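Cytoplasmic export protein 1 (Saccharomyces cerevisiae, PDB 3VWA) binds tRNA and works in nuclear tRNA export, where it may collect tRNA from export receptors at the nuclear pore and pass aminoacylated tRNA to the translation machinery. Local coordinates at residues A464-K467 / S468-P472; L508-S512 / P513-G517; K520-F523 / E524-E528. One frame throughout, in Å; residues are numbered along the deposited sequence.

Interaction 1: A464-K467 / S468-P472; sequences AFTK and SLKDP
Lys470 folds back along Thr466, the two side chains lying next to each other and pointing the same way. Starting from its root, Lys470 CB rests 3.7 Å from Lys467 O. CG comes closer to the backbone, 3.1 Å from Thr466 O, because it is turned to the side of its own N (chi1 -32°). CD moves away from that carbonyl, and CE then settles against the Thr466 methyl, with CE to CG2 at 3.6 Å. The tip, NZ, is 4.2 Å from Thr466 CG2, and the methyl is the nearest thing it meets across this contact. The hydroxyl of Thr466 takes no part, since OG1 bonds to Ala462 O one turn earlier. All this happens where helix 454-469, in the C-terminal helical array of this HEAT-repeat protein, gives way to a turn. The bonding changes accordingly: Leu469 N still reaches Phe465 O at 3.1 Å, whereas Lys470 N bonds to Lys467 O at 3.3 Å from well above the carbonyl plane, with only a weak bond to Thr466 O. On the buried side, Ser468 OG donates to Ala464 O at 3.0 Å, while Ser468 N approaches the same oxygen from the opposite face at 3.2 Å, an oxygen that Gln428 NE2 also serves as donor. Phe465 reaches across to helices 433-446, 474-487 and 493-504. Beyond the helix, Asp471 N bonds to Ser468 O, and the Asp471 carboxylate is held by Arg436 and by Gln473 N.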
loop_
_atom_site.group_PDB
_atom_site.type_symbol
_atom_site.label_atom_id
_atom_site.label_comp_id
_atom_site.label_asym_id
_atom_site.label_seq_id
_atom_site.Cartn_x
_atom_site.Cartn_y
_atom_site.Cartn_z
ATOM N N ALA A 464 40.144 14.277 5.755
ATOM C CA ALA A 464 39.661 13.073 5.102
ATOM C C ALA A 464 40.366 12.861 3.762
ATOM O O ALA A 464 40.702 11.720 3.412
ATOM C CB ALA A 464 38.146 13.158 4.909
ATOM N N PHE A 465 40.580 13.945 3.006
ATOM C CA PHE A 465 41.258 13.834 1.706
ATOM C C PHE A 465 42.761 13.504 1.828
ATOM O O PHE A 465 43.317 12.743 1.041
ATOM C CB PHE A 465 41.110 15.144 0.924
ATOM C CG PHE A 465 39.708 15.447 0.462
ATOM C CD1 PHE A 465 38.877 14.451 -0.046
ATOM C CD2 PHE A 465 39.237 16.747 0.477
ATOM C CE1 PHE A 465 37.586 14.744 -0.501
ATOM C CE2 PHE A 465 37.972 17.038 0.010
ATOM C CZ PHE A 465 37.144 16.038 -0.476
ATOM N N THR A 466 43.425 14.099 2.797
ATOM C CA THR A 466 44.836 13.797 3.109
ATOM C C THR A 466 45.025 12.304 3.440
ATOM O O THR A 466 45.917 11.642 2.881
ATOM C CB THR A 466 45.265 14.631 4.322
ATOM O OG1 THR A 466 45.228 16.025 3.978
ATOM C CG2 THR A 466 46.666 14.252 4.831
ATOM N N LYS A 467 44.156 11.782 4.317
ATOM C CA LYS A 467 44.129 10.345 4.631
ATOM C C LYS A 467 44.001 9.443 3.404
ATOM O O LYS A 467 44.774 8.510 3.245
ATOM C CB LYS A 467 43.013 10.051 5.652
ATOM C CG LYS A 467 43.019 8.674 6.300
ATOM C CD LYS A 467 44.386 8.181 6.703
ATOM C CE LYS A 467 44.249 7.140 7.807
ATOM N NZ LYS A 467 45.217 6.036 7.598
ATOM N N SER A 468 43.059 9.746 2.526
ATOM C CA SER A 468 42.775 8.892 1.373
ATOM C C SER A 468 43.917 8.935 0.352
ATOM O O SER A 468 44.174 7.953 -0.329
ATOM C CB SER A 468 41.465 9.275 0.651
ATOM O OG SER A 468 40.405 9.335 1.588
ATOM N N LEU A 469 44.604 10.051 0.282
ATOM C CA LEU A 469 45.677 10.216 -0.716
ATOM C C LEU A 469 46.979 9.577 -0.272
ATOM O O LEU A 469 47.900 9.466 -1.081
ATOM C CB LEU A 469 45.891 11.699 -1.042
ATOM C CG LEU A 469 44.839 12.288 -1.967
ATOM C CD1 LEU A 469 45.028 13.805 -1.903
ATOM C CD2 LEU A 469 44.966 11.802 -3.413
ATOM N N LYS A 470 47.040 9.141 0.989
ATOM C CA LYS A 470 48.097 8.252 1.450
ATOM C C LYS A 470 47.703 6.788 1.280
ATOM O O LYS A 470 48.435 5.924 1.745
ATOM C CB LYS A 470 48.422 8.407 2.959
ATOM C CG LYS A 470 48.243 9.780 3.557
ATOM C CD LYS A 470 49.388 10.217 4.459
ATOM C CE LYS A 470 49.233 11.724 4.730
ATOM N NZ LYS A 470 50.435 12.523 4.392
ATOM N N ASP A 471 46.562 6.481 0.670
ATOM C CA ASP A 471 46.109 5.084 0.721
ATOM C C ASP A 471 47.095 4.245 -0.113
ATOM O O ASP A 471 47.554 4.729 -1.167
ATOM C CB ASP A 471 44.647 4.956 0.220
ATOM C CG ASP A 471 44.056 3.558 0.399
ATOM O OD1 ASP A 471 43.295 3.319 1.381
ATOM O OD2 ASP A 471 44.310 2.675 -0.452
ATOM N N PRO A 472 47.420 3.013 0.347
ATOM C CA PRO A 472 48.232 2.068 -0.468
ATOM C C PRO A 472 47.582 1.719 -1.812
ATOM O O PRO A 472 48.280 1.519 -2.802
ATOM C CB PRO A 472 48.324 0.798 0.394
ATOM C CG PRO A 472 47.348 0.971 1.532
ATOM C CD PRO A 472 47.139 2.475 1.693
#

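Interaction 2: L508-S512 / P513-G517; sequences LLDKS and PIVRG
Ser512 is the N-cap of helix 513-536, at the loop-to-helix junction inside the second HEAT repeat, and its side chain accepts from Val515 N in a long, weak bond of 3.5 Å. OG gets there by standing anti to the Ser512 N (chi1 160°), which swings it towards the start of the helix. The backbone does more of the work: Arg516 N points almost straight at Ser512 O, 3.1 Å away with an N-H...O angle of 178°. An Asx turn leads into the cap, Asp510 OD1 accepting from Ser512 N at 2.9 Å, and Arg477 of helix 474-487 makes a salt bridge to the same oxygen. The Asp510 side chain crosses that of Val515 at about a right angle, its CG 3.5 Å from Val515 CG1. Arg516 doubles back over the loop, its CG 3.4 Å from Leu508 O, and its bend at chi3 turns the guanidinium so that Asp510 O lies at the edge. NE donates weakly to Asp510 O at 2.9 Å, and Pro513 CA sits over the rim of one face. Asp510 thus serves through both carboxylate and carbonyl; its carboxylate would probably interact favourably with the positive end of the helix dipole, though its salt bridge to Arg477 would weaken the effect.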
loop_
_atom_site.group_PDB
_atom_site.type_symbol
_atom_site.label_atom_id
_atom_site.label_comp_id
_atom_site.label_asym_id
_atom_site.label_seq_id
_atom_site.Cartn_x
_atom_site.Cartn_y
_atom_site.Cartn_z
ATOM N N LEU A 508 50.409 15.107 -7.076
ATOM C CA LEU A 508 51.313 15.457 -8.177
ATOM C C LEU A 508 52.530 14.545 -8.234
ATOM O O LEU A 508 53.087 14.307 -9.334
ATOM C CB LEU A 508 51.820 16.868 -7.972
ATOM C CG LEU A 508 51.338 18.080 -8.764
ATOM C CD1 LEU A 508 49.929 17.979 -9.288
ATOM C CD2 LEU A 508 51.488 19.299 -7.857
ATOM N N LEU A 509 52.917 14.016 -7.070
ATOM C CA LEU A 509 54.113 13.186 -7.007
ATOM C C LEU A 509 53.883 11.691 -6.756
ATOM O O LEU A 509 54.818 10.949 -6.387
ATOM C CB LEU A 509 55.098 13.740 -5.985
ATOM C CG LEU A 509 55.466 15.196 -6.228
ATOM C CD1 LEU A 509 56.265 15.589 -5.016
ATOM C CD2 LEU A 509 56.262 15.354 -7.536
ATOM N N ASP A 510 52.641 11.269 -6.964
ATOM C CA ASP A 510 52.180 9.932 -6.675
ATOM C C ASP A 510 52.858 8.948 -7.640
ATOM O O ASP A 510 53.163 9.318 -8.771
ATOM C CB ASP A 510 50.690 9.912 -6.934
ATOM C CG ASP A 510 49.987 8.735 -6.291
ATOM O OD1 ASP A 510 49.793 7.714 -7.000
ATOM O OD2 ASP A 510 49.575 8.844 -5.102
ATOM N N LYS A 511 53.056 7.714 -7.195
ATOM C CA LYS A 511 53.630 6.637 -8.050
ATOM C C LYS A 511 52.711 6.236 -9.185
ATOM O O LYS A 511 53.161 5.669 -10.173
ATOM C CB LYS A 511 53.941 5.387 -7.238
ATOM C CG LYS A 511 54.870 5.625 -6.054
ATOM C CD LYS A 511 54.597 4.666 -4.901
ATOM C CE LYS A 511 54.937 5.306 -3.550
ATOM N NZ LYS A 511 54.582 4.409 -2.414
ATOM N N SER A 512 51.415 6.503 -9.050
ATOM C CA SER A 512 50.460 6.054 -10.053
ATOM C C SER A 512 50.347 7.104 -11.158
ATOM O O SER A 512 50.045 8.261 -10.886
ATOM C CB SER A 512 49.113 5.801 -9.387
ATOM O OG SER A 512 48.068 5.806 -10.347
ATOM N N PRO A 513 50.604 6.722 -12.427
ATOM C CA PRO A 513 50.541 7.814 -13.439
ATOM C C PRO A 513 49.151 8.458 -13.511
ATOM O O PRO A 513 49.022 9.666 -13.778
ATOM C CB PRO A 513 50.886 7.120 -14.771
ATOM C CG PRO A 513 50.927 5.646 -14.496
ATOM C CD PRO A 513 50.807 5.381 -13.020
ATOM N N ILE A 514 48.114 7.669 -13.250
ATOM C CA ILE A 514 46.767 8.197 -13.411
ATOM C C ILE A 514 46.447 9.233 -12.301
ATOM O O ILE A 514 45.763 10.217 -12.550
ATOM C CB ILE A 514 45.658 7.125 -13.694
ATOM C CG1 ILE A 514 44.554 7.146 -12.653
ATOM C CG2 ILE A 514 46.190 5.718 -14.020
ATOM C CD1 ILE A 514 43.189 6.994 -13.295
ATOM N N VAL A 515 47.003 9.034 -11.101
ATOM C CA VAL A 515 46.808 10.005 -10.024
ATOM C C VAL A 515 47.566 11.260 -10.320
ATOM O O VAL A 515 47.033 12.367 -10.127
ATOM C CB VAL A 515 47.256 9.468 -8.646
ATOM C CG1 VAL A 515 47.248 10.577 -7.596
ATOM C CG2 VAL A 515 46.395 8.290 -8.233
ATOM N N ARG A 516 48.829 11.114 -10.722
ATOM C CA ARG A 516 49.636 12.291 -11.052
ATOM C C ARG A 516 48.925 13.095 -12.086
ATOM O O ARG A 516 48.891 14.307 -11.989
ATOM C CB ARG A 516 51.034 11.923 -11.588
ATOM C CG ARG A 516 51.963 11.302 -10.565
ATOM C CD ARG A 516 53.345 11.006 -11.147
ATOM N NE ARG A 516 53.483 9.607 -11.590
ATOM C CZ ARG A 516 53.660 9.272 -12.856
ATOM N NH1 ARG A 516 53.698 10.226 -13.752
ATOM N NH2 ARG A 516 53.783 8.012 -13.239
ATOM N N GLY A 517 48.368 12.422 -13.107
ATOM C CA GLY A 517 47.705 13.150 -14.234
ATOM C C GLY A 517 46.466 13.902 -13.726
ATOM O O GLY A 517 46.248 15.091 -14.025
HETATM O O HOH W 1 52.051 15.709 -11.500
#

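Interaction 3: K520-F523 / E524-E528; sequences KILF and EEYLE
The Phe523 ring carries Leu527 on one face: CG sits over the ring centre, and CD1 makes a CH-pi contact 4.1 Å from the centroid of the Phe523 ring, 27° off its normal. CD1 leans towards one side of the ring, 3.7 Å from Phe523 CE2. The Tyr526 ring is met differently, at its edge, where Leu522 O lies in the ring plane 3.5 Å from Tyr526 CD2. Leu522 also runs alongside that tyrosine, its CD2 methyl 3.6 Å from Tyr526 CE2. Both pairs are one turn apart on helix 513-536, in the second HEAT repeat. Tyr526 lies against helix 493-504, and its OH bonds to Leu484 O, which fixes the far end of the ring. Leu522 reaches both that helix and helix 474-487. On another side of the helix, Lys520 and Glu524 lie side by side. Bends at chi3 and chi4 of Lys520 bring NZ to 3.3 Å from Glu524 OE1, a salt bridge whose hydrogen bond is weak. With an alanine in place of Glu524, Lys520 NZ would probably be left without this carboxylate mate, and its bent chain set free to turn. The helix therefore separates its chemistry by side: apolar and aromatic groups pack inward through Leu522 and Tyr526, while a modest charge pair spans one turn at the more exposed surface.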
loop_
_atom_site.group_PDB
_atom_site.type_symbol
_atom_site.label_atom_id
_atom_site.label_comp_id
_atom_site.label_asym_id
_atom_site.label_seq_id
_atom_site.Cartn_x
_atom_site.Cartn_y
_atom_site.Cartn_z
ATOM N N LYS A 520 47.353 16.887 -11.274
ATOM C CA LYS A 520 47.870 18.085 -11.946
ATOM C C LYS A 520 46.714 18.979 -12.446
ATOM O O LYS A 520 46.745 20.200 -12.303
ATOM C CB LYS A 520 48.832 17.731 -13.094
ATOM C CG LYS A 520 49.386 18.971 -13.785
ATOM C CD LYS A 520 50.670 18.690 -14.566
ATOM C CE LYS A 520 50.408 18.760 -16.056
ATOM N NZ LYS A 520 50.147 20.156 -16.490
ATOM N N ILE A 521 45.675 18.348 -12.975
ATOM C CA ILE A 521 44.585 19.086 -13.569
ATOM C C ILE A 521 43.786 19.749 -12.441
ATOM O O ILE A 521 43.374 20.864 -12.537
ATOM C CB ILE A 521 43.726 18.164 -14.462
ATOM C CG1 ILE A 521 44.532 17.650 -15.674
ATOM C CG2 ILE A 521 42.498 18.909 -14.955
ATOM C CD1 ILE A 521 43.834 16.519 -16.479
ATOM N N LEU A 522 43.619 19.036 -11.343
ATOM C CA LEU A 522 42.922 19.526 -10.181
ATOM C C LEU A 522 43.642 20.696 -9.556
ATOM O O LEU A 522 43.065 21.750 -9.288
ATOM C CB LEU A 522 42.910 18.364 -9.202
ATOM C CG LEU A 522 41.799 18.167 -8.176
ATOM C CD1 LEU A 522 42.415 17.854 -6.817
ATOM C CD2 LEU A 522 40.663 19.186 -8.144
ATOM N N PHE A 523 44.932 20.495 -9.312
ATOM C CA PHE A 523 45.810 21.520 -8.804
ATOM C C PHE A 523 45.726 22.831 -9.567
ATOM O O PHE A 523 45.655 23.919 -8.953
ATOM C CB PHE A 523 47.241 20.982 -8.903
ATOM C CG PHE A 523 48.253 21.757 -8.102
ATOM C CD1 PHE A 523 48.032 22.040 -6.742
ATOM C CD2 PHE A 523 49.454 22.184 -8.685
ATOM C CE1 PHE A 523 48.984 22.744 -5.988
ATOM C CE2 PHE A 523 50.406 22.875 -7.936
ATOM C CZ PHE A 523 50.187 23.134 -6.562
ATOM N N GLU A 524 45.789 22.753 -10.899
ATOM C CA GLU A 524 45.734 23.985 -11.726
ATOM C C GLU A 524 44.435 24.711 -11.526
ATOM O O GLU A 524 44.383 25.941 -11.461
ATOM C CB GLU A 524 45.788 23.687 -13.236
ATOM C CG GLU A 524 46.795 22.671 -13.658
ATOM C CD GLU A 524 48.086 23.279 -14.109
ATOM O OE1 GLU A 524 48.677 22.739 -15.089
ATOM O OE2 GLU A 524 48.505 24.279 -13.480
ATOM N N GLU A 525 43.356 23.949 -11.481
ATOM C CA GLU A 525 42.061 24.586 -11.296
ATOM C C GLU A 525 42.005 25.318 -9.910
ATOM O O GLU A 525 41.452 26.419 -9.795
ATOM C CB GLU A 525 40.966 23.528 -11.484
ATOM C CG GLU A 525 39.555 24.018 -11.147
ATOM C CD GLU A 525 38.509 22.914 -11.179
ATOM O OE1 GLU A 525 37.338 23.258 -10.856
ATOM O OE2 GLU A 525 38.832 21.729 -11.546
ATOM N N TYR A 526 42.650 24.755 -8.874
ATOM C CA TYR A 526 42.649 25.428 -7.560
ATOM C C TYR A 526 43.575 26.636 -7.565
ATOM O O TYR A 526 43.272 27.656 -6.951
ATOM C CB TYR A 526 43.119 24.460 -6.463
ATOM C CG TYR A 526 41.996 23.690 -5.775
ATOM C CD1 TYR A 526 41.604 24.017 -4.477
ATOM C CD2 TYR A 526 41.376 22.617 -6.404
ATOM C CE1 TYR A 526 40.581 23.295 -3.819
ATOM C CE2 TYR A 526 40.375 21.874 -5.776
ATOM C CZ TYR A 526 39.990 22.191 -4.474
ATOM O OH TYR A 526 38.997 21.443 -3.879
ATOM N N LEU A 527 44.721 26.490 -8.233
ATOM C CA LEU A 527 45.653 27.585 -8.490
ATOM C C LEU A 527 45.029 28.755 -9.215
ATOM O O LEU A 527 45.313 29.931 -8.886
ATOM C CB LEU A 527 46.845 27.104 -9.346
ATOM C CG LEU A 527 47.845 26.205 -8.631
ATOM C CD1 LEU A 527 48.904 25.840 -9.669
ATOM C CD2 LEU A 527 48.450 26.937 -7.414
ATOM N N GLU A 528 44.230 28.423 -10.224
ATOM C CA GLU A 528 43.519 29.437 -11.029
ATOM C C GLU A 528 42.537 30.174 -10.168
ATOM O O GLU A 528 42.456 31.414 -10.211
ATOM C CB GLU A 528 42.778 28.778 -12.200
ATOM C CG GLU A 528 43.452 28.934 -13.561
ATOM C CD GLU A 528 43.938 27.619 -14.184
ATOM O OE1 GLU A 528 45.180 27.387 -14.205
ATOM O OE2 GLU A 528 43.084 26.822 -14.672
#

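How the interactions relate
All three contacts sit near the C-terminal end of the helical array, with centres 46 to 52 Å from the centre of the chain. Interactions 2 and 3 share helix 513-536; their centres are 14 Å apart and Leu508 joins them, its CD2 3.6 Å from Phe523 CD2. Interaction 1 belongs to the earlier helix 454-469, its centre 13 Å from that of interaction 2 and 19 Å from that of interaction 3, and touches neither. Helix 474-487 mediates instead: Arg477 bonds to Asp471 O and to the Asp510 carboxylate, while Leu484 packs on Phe465 and on Leu522. This helix thus links interaction 1 on one helix to interactions 2 and 3 on the other.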